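PDB 2H8G: 5'-Methylthioadenosine Nucleosidase from Arabidopsis thaliana, which belongs to the phosphorylase superfamily, as a nucleosidase-type alpha/beta enzyme built on a mixed sheet, and holds adenine in its pocket. Local coordinates for residues 136-139 and 140-143; 189-192 and 193-196; 251-254 and 255-259. One frame throughout, in Å; residues are numbered along the deposited sequence.

Interaction 1: residues 136-139 and 140-143; sequences VVFH and DRRI
Arg141 lays its guanidinium flat on the ring of Phe138, a worked example of a cation-pi pair made round a strand end. The planes differ by only 16°, and Arg141 CZ stands 3.8 Å from the centroid of the Phe138 ring. The contact is not centred: Arg141 NE comes down near the rim, 3.4 Å from Phe138 CD1, while CE1 of the ring lies beneath the middle of the guanidinium. The aliphatic part joins in, for Arg141 CD sits over the same face in a CH-pi contact. A bend in the arginine chain (chi3 -53°) turns its flat end down on the ring, and a hydrogen bond from NE to Gly152 O, with a cation-pi contact to Tyr151, fixes it there.

Two waters tie the turn together. Water 1 accepts from Arg141 N at 2.9 Å and donates weakly to Phe138 O; water 2 donates to His139 O at 2.7 Å and meets the edge of the Arg142 guanidinium, in its plane, at NH1. Asp140 is steadied through OD2 by Asp179 N, whereas His139 ND1 is buried without a partner. The other terminal nitrogen of Arg142, NH2, makes salt bridges to Asp182 and Asp187 of the second subunit. The arrangement is thus a cation-pi stack at the C-terminal end of strand 130-138 of the mixed sheet, where the chain turns into the dimer interface.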
loop_
_atom_site.group_PDB
_atom_site.type_symbol
_atom_site.label_atom_id
_atom_site.label_comp_id
_atom_site.label_asym_id
_atom_site.label_seq_id
_atom_site.Cartn_x
_atom_site.Cartn_y
_atom_site.Cartn_z
ATOM N N VAL A 136 -6.925 7.852 -12.667
ATOM C CA VAL A 136 -7.237 6.849 -11.666
ATOM C C VAL A 136 -7.500 7.453 -10.294
ATOM O O VAL A 136 -6.946 8.490 -9.946
ATOM C CB VAL A 136 -6.074 5.835 -11.579
ATOM C CG1 VAL A 136 -4.801 6.541 -11.110
ATOM C CG2 VAL A 136 -6.447 4.685 -10.671
ATOM N N VAL A 137 -8.363 6.795 -9.532
ATOM C CA VAL A 137 -8.722 7.230 -8.189
ATOM C C VAL A 137 -8.909 6.013 -7.291
ATOM O O VAL A 137 -8.954 4.879 -7.781
ATOM C CB VAL A 137 -10.069 8.006 -8.183
ATOM C CG1 VAL A 137 -9.949 9.276 -9.002
ATOM C CG2 VAL A 137 -11.187 7.129 -8.735
ATOM N N PHE A 138 -8.995 6.258 -5.983
ATOM C CA PHE A 138 -9.273 5.205 -4.994
ATOM C C PHE A 138 -10.723 5.416 -4.564
ATOM O O PHE A 138 -11.167 6.558 -4.455
ATOM C CB PHE A 138 -8.452 5.350 -3.705
ATOM C CG PHE A 138 -6.995 5.016 -3.836
ATOM C CD1 PHE A 138 -6.069 6.007 -4.116
ATOM C CD2 PHE A 138 -6.541 3.720 -3.609
ATOM C CE1 PHE A 138 -4.705 5.722 -4.157
ATOM C CE2 PHE A 138 -5.181 3.422 -3.650
ATOM C CZ PHE A 138 -4.262 4.423 -3.921
ATOM N N HIS A 139 -11.452 4.335 -4.302
ATOM C CA HIS A 139 -12.827 4.475 -3.824
ATOM C C HIS A 139 -12.989 3.981 -2.387
ATOM O O HIS A 139 -14.068 4.112 -1.812
ATOM C CB HIS A 139 -13.832 3.746 -4.733
ATOM C CG HIS A 139 -13.473 2.323 -5.038
ATOM N ND1 HIS A 139 -13.653 1.287 -4.144
ATOM C CD2 HIS A 139 -12.956 1.767 -6.157
ATOM C CE1 HIS A 139 -13.260 0.154 -4.704
ATOM N NE2 HIS A 139 -12.832 0.419 -5.924
ATOM N N ASP A 140 -11.927 3.439 -1.792
ATOM C CA ASP A 140 -12.021 2.924 -0.429
ATOM C C ASP A 140 -11.104 3.571 0.608
ATOM O O ASP A 140 -10.796 2.965 1.636
ATOM C CB ASP A 140 -11.808 1.403 -0.433
ATOM C CG ASP A 140 -10.381 1.004 -0.775
ATOM O OD1 ASP A 140 -9.626 1.838 -1.319
ATOM O OD2 ASP A 140 -10.023 -0.169 -0.507
ATOM N N ARG A 141 -10.658 4.796 0.346
ATOM C CA ARG A 141 -9.824 5.501 1.319
ATOM C C ARG A 141 -10.647 6.728 1.681
ATOM O O ARG A 141 -10.396 7.834 1.198
ATOM C CB ARG A 141 -8.474 5.903 0.715
ATOM C CG ARG A 141 -7.754 4.753 0.026
ATOM C CD ARG A 141 -6.253 5.006 -0.068
ATOM N NE ARG A 141 -5.948 6.291 -0.681
ATOM C CZ ARG A 141 -4.711 6.759 -0.818
ATOM N NH1 ARG A 141 -3.683 6.036 -0.387
ATOM N NH2 ARG A 141 -4.502 7.950 -1.362
ATOM N N ARG A 142 -11.653 6.502 2.523
ATOM C CA ARG A 142 -12.576 7.555 2.931
ATOM C C ARG A 142 -12.134 8.297 4.180
ATOM O O ARG A 142 -12.106 7.737 5.268
ATOM C CB ARG A 142 -13.968 6.960 3.174
ATOM C CG ARG A 142 -14.495 6.067 2.041
ATOM C CD ARG A 142 -15.859 5.480 2.408
ATOM N NE ARG A 142 -15.809 4.842 3.722
ATOM C CZ ARG A 142 -15.500 3.568 3.943
ATOM N NH1 ARG A 142 -15.228 2.753 2.929
ATOM N NH2 ARG A 142 -15.415 3.121 5.191
ATOM N N ILE A 143 -11.785 9.568 4.012
ATOM C CA ILE A 143 -11.368 10.405 5.135
ATOM C C ILE A 143 -12.260 11.636 4.975
ATOM O O ILE A 143 -11.858 12.648 4.402
ATOM C CB ILE A 143 -9.872 10.785 5.028
ATOM C CG1 ILE A 143 -9.041 9.538 4.705
ATOM C CG2 ILE A 143 -9.401 11.370 6.350
ATOM C CD1 ILE A 143 -7.569 9.814 4.431
HETATM O O HOH W 1 -11.341 6.885 -1.551
HETATM O O HOH W 2 -15.670 2.970 0.079
#

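Interaction 2: residues 189-192 and 193-196; sequences TLII and ANDA
Asn194 folds its amide back over the carbonyls of Leu190 and Ile191, and this is the dense side of the turn. Its CG lies between backbone N and carbonyl carbon (chi1 66°), which brings the amide carbon to 3.3 Å from Leu190 O. From there Asn194 OD1 takes a weak bond from Ala196 N, while ND2 is tied to Ser176 OG on the neighbouring strand 171-177. Asn194 OD1 and Ile191 O, both acceptors, stand only 2.7 Å apart and are not hydrogen-bonded, a strained approach.

The backbone ends helix 185-193 in a Schellman motif. Asp195 adopts positive phi (56°), Ala196 N reaches back to Ile191 O at 3.5 Å, and Asp195 N to Ile192 O at 3.4 Å, both bonds weak. Just before these, Asn194 N closes the last regular i to i+4 bond, to Leu190 O at 2.9 Å. Inside the reversal, Ile191 CG2 meets Ala196 CB at 4.1 Å; the isoleucine also packs on Phe120 and Met183. Water 3 donates to both Ile191 O and Ala196 O, linking helix end and exit.

Elsewhere the contact is looser and faces solvent. Thr189, Ile192 and Ala193 are exposed, with Ala193 N bonded to Thr189 O, and the exposed Asp195 pairs through OD1 with Lys123 in a salt bridge.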
loop_
_atom_site.group_PDB
_atom_site.type_symbol
_atom_site.label_atom_id
_atom_site.label_comp_id
_atom_site.label_asym_id
_atom_site.label_seq_id
_atom_site.Cartn_x
_atom_site.Cartn_y
_atom_site.Cartn_z
ATOM N N THR A 189 -21.452 3.756 -3.990
ATOM C CA THR A 189 -21.853 5.159 -4.003
ATOM C C THR A 189 -20.717 6.048 -4.499
ATOM O O THR A 189 -20.932 6.975 -5.280
ATOM C CB THR A 189 -22.269 5.636 -2.592
ATOM O OG1 THR A 189 -23.369 4.847 -2.121
ATOM C CG2 THR A 189 -22.685 7.100 -2.629
ATOM N N LEU A 190 -19.505 5.751 -4.044
ATOM C CA LEU A 190 -18.335 6.525 -4.422
ATOM C C LEU A 190 -17.882 6.270 -5.860
ATOM O O LEU A 190 -17.450 7.192 -6.549
ATOM C CB LEU A 190 -17.204 6.240 -3.430
ATOM C CG LEU A 190 -17.582 6.656 -2.000
ATOM C CD1 LEU A 190 -16.569 6.135 -0.999
ATOM C CD2 LEU A 190 -17.687 8.173 -1.934
ATOM N N ILE A 191 -17.981 5.026 -6.317
ATOM C CA ILE A 191 -17.587 4.696 -7.683
ATOM C C ILE A 191 -18.537 5.361 -8.679
ATOM O O ILE A 191 -18.102 5.923 -9.685
ATOM C CB ILE A 191 -17.587 3.164 -7.907
ATOM C CG1 ILE A 191 -16.464 2.526 -7.078
ATOM C CG2 ILE A 191 -17.406 2.850 -9.387
ATOM C CD1 ILE A 191 -16.499 1.011 -7.029
ATOM N N ILE A 192 -19.834 5.302 -8.395
ATOM C CA ILE A 192 -20.821 5.917 -9.272
ATOM C C ILE A 192 -20.580 7.423 -9.308
ATOM O O ILE A 192 -20.711 8.061 -10.353
ATOM C CB ILE A 192 -22.259 5.654 -8.777
ATOM C CG1 ILE A 192 -22.555 4.152 -8.800
ATOM C CG2 ILE A 192 -23.249 6.402 -9.658
ATOM C CD1 ILE A 192 -23.968 3.786 -8.362
ATOM N N ALA A 193 -20.204 7.980 -8.159
ATOM C CA ALA A 193 -19.943 9.408 -8.040
ATOM C C ALA A 193 -18.656 9.852 -8.732
ATOM O O ALA A 193 -18.582 10.980 -9.224
ATOM C CB ALA A 193 -19.909 9.809 -6.566
ATOM N N ASN A 194 -17.641 8.986 -8.769
ATOM C CA ASN A 194 -16.389 9.359 -9.420
ATOM C C ASN A 194 -16.401 9.060 -10.919
ATOM O O ASN A 194 -15.411 9.280 -11.613
ATOM C CB ASN A 194 -15.169 8.704 -8.734
ATOM C CG ASN A 194 -15.132 7.187 -8.866
ATOM O OD1 ASN A 194 -15.517 6.625 -9.888
ATOM N ND2 ASN A 194 -14.625 6.521 -7.832
ATOM N N ASP A 195 -17.539 8.567 -11.399
ATOM C CA ASP A 195 -17.742 8.275 -12.816
ATOM C C ASP A 195 -16.723 7.314 -13.430
ATOM O O ASP A 195 -16.324 7.468 -14.586
ATOM C CB ASP A 195 -17.757 9.591 -13.600
ATOM C CG ASP A 195 -18.385 9.451 -14.970
ATOM O OD1 ASP A 195 -19.506 8.905 -15.056
ATOM O OD2 ASP A 195 -17.766 9.896 -15.960
ATOM N N ALA A 196 -16.312 6.314 -12.660
ATOM C CA ALA A 196 -15.350 5.339 -13.150
ATOM C C ALA A 196 -16.014 4.359 -14.112
ATOM O O ALA A 196 -17.202 4.062 -13.989
ATOM C CB ALA A 196 -14.741 4.573 -11.981
HETATM O O HOH W 3 -19.130 4.724 -12.248
#

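Interaction 3: residues 251-254 and 255-259; sequences TATK and VINFI
Near the end of helix 233-259, Thr253 and Asn257 illustrate the pairing of residues four apart on one face of a helix. The two side chains lie alongside each other and point the same way, the methyl CG2 of Thr253 standing 3.6 Å from ND2 of Asn257. The threonine torsion sends its two branches to different partners: CG2 is opposite the backbone N and beside the carbonyl carbon, facing the later turn, while OG1 lies beside the N (chi1 -64°) and is bonded to Glu249 one turn back. The asparagine is held from its other branch, OD1 receiving hydrogen bonds from both Lys70 NZ and His69 NE2, so the rotation of its amide is probably settled from outside the helix.

Beneath these side chains runs the regular i to i+4 ladder of an alpha-helix. Val255 N bonds to Thr251 O at 2.9 Å; Ile256 N bonds to Ala252 O, also at 2.9 Å, and Asn257 N to Thr253 O at 3.0 Å. The rung from Phe258 N to Lys254 O is weak.

Two further side chains rest on carbonyls one turn back. Val255 CG2, beside its own backbone N, lies 3.3 Å from Thr251 O and 4.3 Å from Thr251 CG2. Likewise Ile256 CG1 leans on Ala252 O at 3.4 Å. Ala252 and Ile256 both pack on Phe31 of strand 28-32, while Val255 and Phe258 face helix 162-168; Lys254 is exposed.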
loop_
_atom_site.group_PDB
_atom_site.type_symbol
_atom_site.label_atom_id
_atom_site.label_comp_id
_atom_site.label_asym_id
_atom_site.label_seq_id
_atom_site.Cartn_x
_atom_site.Cartn_y
_atom_site.Cartn_z
ATOM N N THR A 251 -3.078 -7.106 -26.761
ATOM C CA THR A 251 -2.986 -5.657 -26.731
ATOM C C THR A 251 -1.623 -5.226 -26.200
ATOM O O THR A 251 -1.001 -4.318 -26.740
ATOM C CB THR A 251 -4.107 -5.058 -25.860
ATOM O OG1 THR A 251 -5.375 -5.440 -26.408
ATOM C CG2 THR A 251 -4.017 -3.533 -25.831
ATOM N N ALA A 252 -1.152 -5.888 -25.145
ATOM C CA ALA A 252 0.144 -5.550 -24.568
ATOM C C ALA A 252 1.238 -5.690 -25.617
ATOM O O ALA A 252 2.169 -4.890 -25.666
ATOM C CB ALA A 252 0.441 -6.449 -23.375
ATOM N N THR A 253 1.115 -6.707 -26.462
ATOM C CA THR A 253 2.100 -6.933 -27.512
ATOM C C THR A 253 2.073 -5.795 -28.524
ATOM O O THR A 253 3.123 -5.319 -28.957
ATOM C CB THR A 253 1.846 -8.263 -28.231
ATOM O OG1 THR A 253 2.010 -9.340 -27.300
ATOM C CG2 THR A 253 2.821 -8.443 -29.384
ATOM N N LYS A 254 0.876 -5.355 -28.898
ATOM C CA LYS A 254 0.750 -4.259 -29.849
ATOM C C LYS A 254 1.301 -2.973 -29.244
ATOM O O LYS A 254 1.877 -2.144 -29.941
ATOM C CB LYS A 254 -0.714 -4.058 -30.246
ATOM C CG LYS A 254 -1.278 -5.186 -31.087
ATOM C CD LYS A 254 -2.729 -4.924 -31.444
ATOM C CE LYS A 254 -3.298 -6.048 -32.292
ATOM N NZ LYS A 254 -2.571 -6.168 -33.586
ATOM N N VAL A 255 1.128 -2.810 -27.939
ATOM C CA VAL A 255 1.625 -1.619 -27.270
ATOM C C VAL A 255 3.152 -1.622 -27.273
ATOM O O VAL A 255 3.782 -0.602 -27.549
ATOM C CB VAL A 255 1.091 -1.539 -25.820
ATOM C CG1 VAL A 255 1.823 -0.453 -25.050
ATOM C CG2 VAL A 255 -0.411 -1.242 -25.843
ATOM N N ILE A 256 3.746 -2.774 -26.978
ATOM C CA ILE A 256 5.199 -2.886 -26.966
ATOM C C ILE A 256 5.784 -2.570 -28.340
ATOM O O ILE A 256 6.749 -1.812 -28.452
ATOM C CB ILE A 256 5.650 -4.297 -26.525
ATOM C CG1 ILE A 256 5.481 -4.437 -25.012
ATOM C CG2 ILE A 256 7.101 -4.539 -26.916
ATOM C CD1 ILE A 256 6.242 -3.387 -24.219
ATOM N N ASN A 257 5.193 -3.138 -29.385
ATOM C CA ASN A 257 5.687 -2.890 -30.732
ATOM C C ASN A 257 5.487 -1.444 -31.171
ATOM O O ASN A 257 6.227 -0.938 -32.015
ATOM C CB ASN A 257 5.030 -3.849 -31.725
ATOM C CG ASN A 257 5.660 -5.227 -31.695
ATOM O OD1 ASN A 257 6.869 -5.371 -31.893
ATOM N ND2 ASN A 257 4.850 -6.249 -31.447
ATOM N N PHE A 258 4.497 -0.774 -30.590
ATOM C CA PHE A 258 4.237 0.625 -30.919
ATOM C C PHE A 258 5.287 1.511 -30.254
ATOM O O PHE A 258 5.832 2.425 -30.876
ATOM C CB PHE A 258 2.856 1.048 -30.424
ATOM C CG PHE A 258 2.524 2.482 -30.720
ATOM C CD1 PHE A 258 2.051 2.856 -31.973
ATOM C CD2 PHE A 258 2.702 3.464 -29.751
ATOM C CE1 PHE A 258 1.759 4.187 -32.257
ATOM C CE2 PHE A 258 2.414 4.799 -30.026
ATOM C CZ PHE A 258 1.940 5.160 -31.281
ATOM N N ILE A 259 5.556 1.235 -28.982
ATOM C CA ILE A 259 6.529 2.001 -28.207
ATOM C C ILE A 259 7.950 1.900 -28.755
ATOM O O ILE A 259 8.701 2.876 -28.735
ATOM C CB ILE A 259 6.538 1.537 -26.733
ATOM C CG1 ILE A 259 5.219 1.928 -26.064
ATOM C CG2 ILE A 259 7.723 2.145 -25.989
ATOM C CD1 ILE A 259 5.076 1.398 -24.651
#

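Overall arrangement
Interactions 1 and 2 form one neighbourhood, their centres 10 Å apart. His139 CG of the strand exit meets Ile191 CG1 of helix 185-193 at 3.6 Å, and Arg142 CD meets Leu190 CD1 at 3.5 Å, so the loop after strand 130-138 is seated on that helix. Both lie close to the pocket: the side chains of His139 and Ile191 are about 6 Å and 7 Å from the bound adenine. Interaction 3 stands apart, its centre about 30 Å from each of the others and its nearest atoms about 17 Å from interaction 1. Yet helix 233-259, which carries it, supplies Thr233 and Phe237 to the adenine pocket from its first turns.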